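Membrane protein (Acinetobacter baumannii AB307-0294, PDB 5DL5) forms an outer-membrane beta-barrel channel of the OprD porin family that probably lets small nutrients and some antibiotics cross the outer membrane. Local coordinates at residues E217-N222 with G241-F246. Numbering follows the deposited sequence.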
ATOM      1  N   GLU A 217      17.941   3.127   1.630  1.00 30.29           N
ATOM      2  CA  GLU A 217      18.131   1.727   1.333  1.00 33.32           C
ATOM      3  C   GLU A 217      17.167   0.976   2.197  1.00 33.88           C
ATOM      4  O   GLU A 217      16.967   1.328   3.385  1.00 34.78           O
ATOM      5  CB  GLU A 217      19.612   1.281   1.567  1.00 38.28           C
ATOM      6  CG  GLU A 217      20.569   2.136   0.775  1.00 45.16           C
ATOM      7  CD  GLU A 217      22.065   1.895   1.085  1.00 56.68           C
ATOM      8  OE1 GLU A 217      22.481   1.475   2.239  1.00 55.04           O
ATOM      9  OE2 GLU A 217      22.839   2.210   0.138  1.00 66.82           O
ATOM     10  N   ARG A 218      16.521  -0.011   1.609  1.00 30.47           N
ATOM     11  CA  ARG A 218      15.504  -0.739   2.317  1.00 32.63           C
ATOM     12  C   ARG A 218      15.465  -2.190   1.923  1.00 30.34           C
ATOM     13  O   ARG A 218      15.593  -2.502   0.731  1.00 31.70           O
ATOM     14  CB  ARG A 218      14.139  -0.083   2.106  1.00 31.42           C
ATOM     15  CG  ARG A 218      13.004  -0.788   2.814  1.00 31.34           C
ATOM     16  CD  ARG A 218      11.845   0.183   3.125  1.00 35.20           C
ATOM     17  NE  ARG A 218      11.151   0.539   1.993  1.00 36.87           N
ATOM     18  CZ  ARG A 218      10.472   1.714   1.787  1.00 36.10           C
ATOM     19  NH1 ARG A 218      10.494   2.749   2.618  1.00 35.00           N
ATOM     20  NH2 ARG A 218       9.930   1.858   0.615  1.00 33.31           N
ATOM     21  N   HIS A 219      15.395  -3.064   2.924  1.00 27.87           N
ATOM     22  CA  HIS A 219      15.197  -4.469   2.690  1.00 28.21           C
ATOM     23  C   HIS A 219      13.964  -4.972   3.383  1.00 28.06           C
ATOM     24  O   HIS A 219      13.628  -4.464   4.461  1.00 31.63           O
ATOM     25  CB  HIS A 219      16.470  -5.223   3.121  1.00 35.78           C
ATOM     26  CG  HIS A 219      17.707  -4.803   2.361  1.00 43.55           C
ATOM     27  ND1 HIS A 219      18.533  -3.782   2.778  1.00 56.02           N
ATOM     28  CD2 HIS A 219      18.204  -5.220   1.169  1.00 46.26           C
ATOM     29  CE1 HIS A 219      19.509  -3.617   1.905  1.00 52.65           C
ATOM     30  NE2 HIS A 219      19.322  -4.468   0.917  1.00 51.25           N
ATOM     31  N   TYR A 220      13.326  -5.990   2.820  1.00 27.20           N
ATOM     32  CA  TYR A 220      12.085  -6.578   3.370  1.00 27.60           C
ATOM     33  C   TYR A 220      12.305  -8.085   3.293  1.00 30.32           C
ATOM     34  O   TYR A 220      12.843  -8.604   2.313  1.00 26.98           O
ATOM     35  CB  TYR A 220      10.865  -6.220   2.530  1.00 26.69           C
ATOM     36  CG  TYR A 220       9.559  -6.968   2.847  1.00 27.71           C
ATOM     37  CD1 TYR A 220       8.713  -6.539   3.865  1.00 29.55           C
ATOM     38  CD2 TYR A 220       9.204  -8.066   2.124  1.00 29.76           C
ATOM     39  CE1 TYR A 220       7.563  -7.186   4.144  1.00 31.76           C
ATOM     40  CE2 TYR A 220       8.054  -8.771   2.451  1.00 33.81           C
ATOM     41  CZ  TYR A 220       7.223  -8.259   3.389  1.00 34.06           C
ATOM     42  OH  TYR A 220       6.080  -8.881   3.711  1.00 43.94           O
ATOM     43  N   ALA A 221      11.833  -8.793   4.308  1.00 29.81           N
ATOM     44  CA  ALA A 221      11.775 -10.260   4.297  1.00 32.43           C
ATOM     45  C   ALA A 221      10.401 -10.692   4.847  1.00 34.96           C
ATOM     46  O   ALA A 221       9.853 -10.050   5.739  1.00 35.03           O
ATOM     47  CB  ALA A 221      12.880 -10.814   5.245  1.00 34.05           C
ATOM     48  N   ASN A 222       9.918 -11.838   4.401  1.00 37.60           N
ATOM     49  CA  ASN A 222       8.680 -12.423   4.937  1.00 36.62           C
ATOM     50  C   ASN A 222       8.803 -13.939   4.898  1.00 34.82           C
ATOM     51  O   ASN A 222       9.405 -14.543   3.982  1.00 31.74           O
ATOM     52  CB  ASN A 222       7.467 -11.981   4.130  1.00 38.40           C
ATOM     53  CG  ASN A 222       6.186 -12.750   4.479  1.00 41.77           C
ATOM     54  OD1 ASN A 222       5.830 -13.692   3.822  1.00 42.12           O
ATOM     55  ND2 ASN A 222       5.486 -12.306   5.473  1.00 42.35           N
ATOM     56  N   GLY A 241       9.338  -8.233   8.138  1.00 33.39           N
ATOM     57  CA  GLY A 241      10.067  -7.053   8.593  1.00 34.11           C
ATOM     58  C   GLY A 241      10.815  -6.187   7.555  1.00 33.07           C
ATOM     59  O   GLY A 241      11.018  -6.626   6.443  1.00 29.46           O
ATOM     60  N   TYR A 242      11.013  -4.912   7.907  1.00 29.93           N
ATOM     61  CA  TYR A 242      11.868  -4.047   7.083  1.00 31.79           C
ATOM     62  C   TYR A 242      13.075  -3.529   7.881  1.00 30.20           C
ATOM     63  O   TYR A 242      12.997  -3.167   9.090  1.00 28.21           O
ATOM     64  CB  TYR A 242      11.148  -2.815   6.588  1.00 30.38           C
ATOM     65  CG  TYR A 242       9.961  -3.022   5.709  1.00 30.10           C
ATOM     66  CD1 TYR A 242       8.696  -3.125   6.258  1.00 28.37           C
ATOM     67  CD2 TYR A 242      10.100  -2.959   4.306  1.00 28.17           C
ATOM     68  CE1 TYR A 242       7.566  -3.207   5.424  1.00 29.86           C
ATOM     69  CE2 TYR A 242       9.026  -3.151   3.461  1.00 29.13           C
ATOM     70  CZ  TYR A 242       7.736  -3.249   4.042  1.00 30.33           C
ATOM     71  OH  TYR A 242       6.701  -3.360   3.215  1.00 29.47           O
ATOM     72  N   HIS A 243      14.151  -3.435   7.147  1.00 31.21           N
ATOM     73  CA  HIS A 243      15.309  -2.650   7.555  1.00 32.86           C
ATOM     74  C   HIS A 243      15.515  -1.439   6.601  1.00 31.63           C
ATOM     75  O   HIS A 243      15.707  -1.638   5.392  1.00 33.22           O
ATOM     76  CB  HIS A 243      16.508  -3.567   7.578  1.00 35.73           C
ATOM     77  CG  HIS A 243      17.796  -2.855   7.784  1.00 42.42           C
ATOM     78  ND1 HIS A 243      18.205  -2.431   9.023  1.00 45.80           N
ATOM     79  CD2 HIS A 243      18.715  -2.386   6.902  1.00 47.47           C
ATOM     80  CE1 HIS A 243      19.385  -1.828   8.922  1.00 48.40           C
ATOM     81  NE2 HIS A 243      19.702  -1.769   7.639  1.00 53.24           N
ATOM     82  N   THR A 244      15.552  -0.231   7.149  1.00 31.17           N
ATOM     83  CA  THR A 244      15.697   0.969   6.332  1.00 31.64           C
ATOM     84  C   THR A 244      16.799   1.848   6.828  1.00 33.96           C
ATOM     85  O   THR A 244      16.884   2.217   7.997  1.00 33.40           O
ATOM     86  CB  THR A 244      14.395   1.807   6.351  1.00 31.45           C
ATOM     87  OG1 THR A 244      13.318   0.993   5.980  1.00 28.95           O
ATOM     88  CG2 THR A 244      14.483   3.068   5.336  1.00 31.17           C
ATOM     89  N   LYS A 245      17.677   2.225   5.937  1.00 34.14           N
ATOM     90  CA  LYS A 245      18.679   3.219   6.201  1.00 37.65           C
ATOM     91  C   LYS A 245      18.348   4.437   5.358  1.00 35.51           C
ATOM     92  O   LYS A 245      18.328   4.392   4.093  1.00 30.31           O
ATOM     93  CB  LYS A 245      20.098   2.727   5.861  1.00 42.27           C
ATOM     94  CG  LYS A 245      21.124   3.703   6.392  1.00 52.08           C
ATOM     95  CD  LYS A 245      22.549   3.196   6.220  1.00 60.26           C
ATOM     96  CE  LYS A 245      22.857   3.106   4.716  1.00 62.34           C
ATOM     97  NZ  LYS A 245      24.271   3.426   4.366  1.00 76.08           N
ATOM     98  N   PHE A 246      18.056   5.498   6.062  1.00 34.31           N
ATOM     99  CA  PHE A 246      17.745   6.765   5.453  1.00 37.65           C
ATOM    100  C   PHE A 246      19.004   7.530   5.274  1.00 39.78           C
ATOM    101  O   PHE A 246      19.832   7.652   6.211  1.00 38.09           O
ATOM    102  CB  PHE A 246      16.773   7.612   6.354  1.00 36.74           C
ATOM    103  CG  PHE A 246      15.420   7.043   6.455  1.00 35.70           C
ATOM    104  CD1 PHE A 246      14.448   7.342   5.494  1.00 34.69           C
ATOM    105  CD2 PHE A 246      15.089   6.214   7.467  1.00 36.16           C
ATOM    106  CE1 PHE A 246      13.164   6.802   5.600  1.00 35.08           C
ATOM    107  CE2 PHE A 246      13.802   5.678   7.601  1.00 36.41           C
ATOM    108  CZ  PHE A 246      12.828   5.972   6.645  1.00 35.67           C
TER
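Tyr242 OH is gripped by two hydrogen bonds, to Pro133 O and Tyr317 N, which hold the far end of the ring. Between the strands, His243 O takes a nearly straight hydrogen bond of 2.9 Å from His219 N, in the carbonyl plane, and a weaker CA-H...O contact of 3.2 Å from Arg218 CA. His219 O is held in the same way, by His243 N and Tyr242 CA. Reciprocal N-H...O bonds also link Glu217 with Lys245 and Ala221 with Gly241, six hydrogen bonds over three pairs, stitching together an antiparallel beta hairpin in the wall of the OprD-family barrel. On the face carrying Arg218, Tyr220, Tyr242 and Thr244, the two tyrosine rings cross obliquely, planes at 51°; Tyr220 CD1 sits over one face of the Tyr242 ring, toward the rim, 3.4 Å from Tyr242 CE2. Beside it, Arg218 leaves with CG anti to the backbone N (chi1 180°), lays CD 3.3 Å from Thr244 OG1, then bends at chi3; its guanidinium reaches Val134 O and Asp311. On the face of His219 and His243, a 3.4 Å salt bridge joins Glu217 OE1 to Lys245 NZ, which has a long, weak second ion pair to Glu272. Asp211 close to the Glu217 carboxylate may raise its pKa, which the lysine would probably oppose in part.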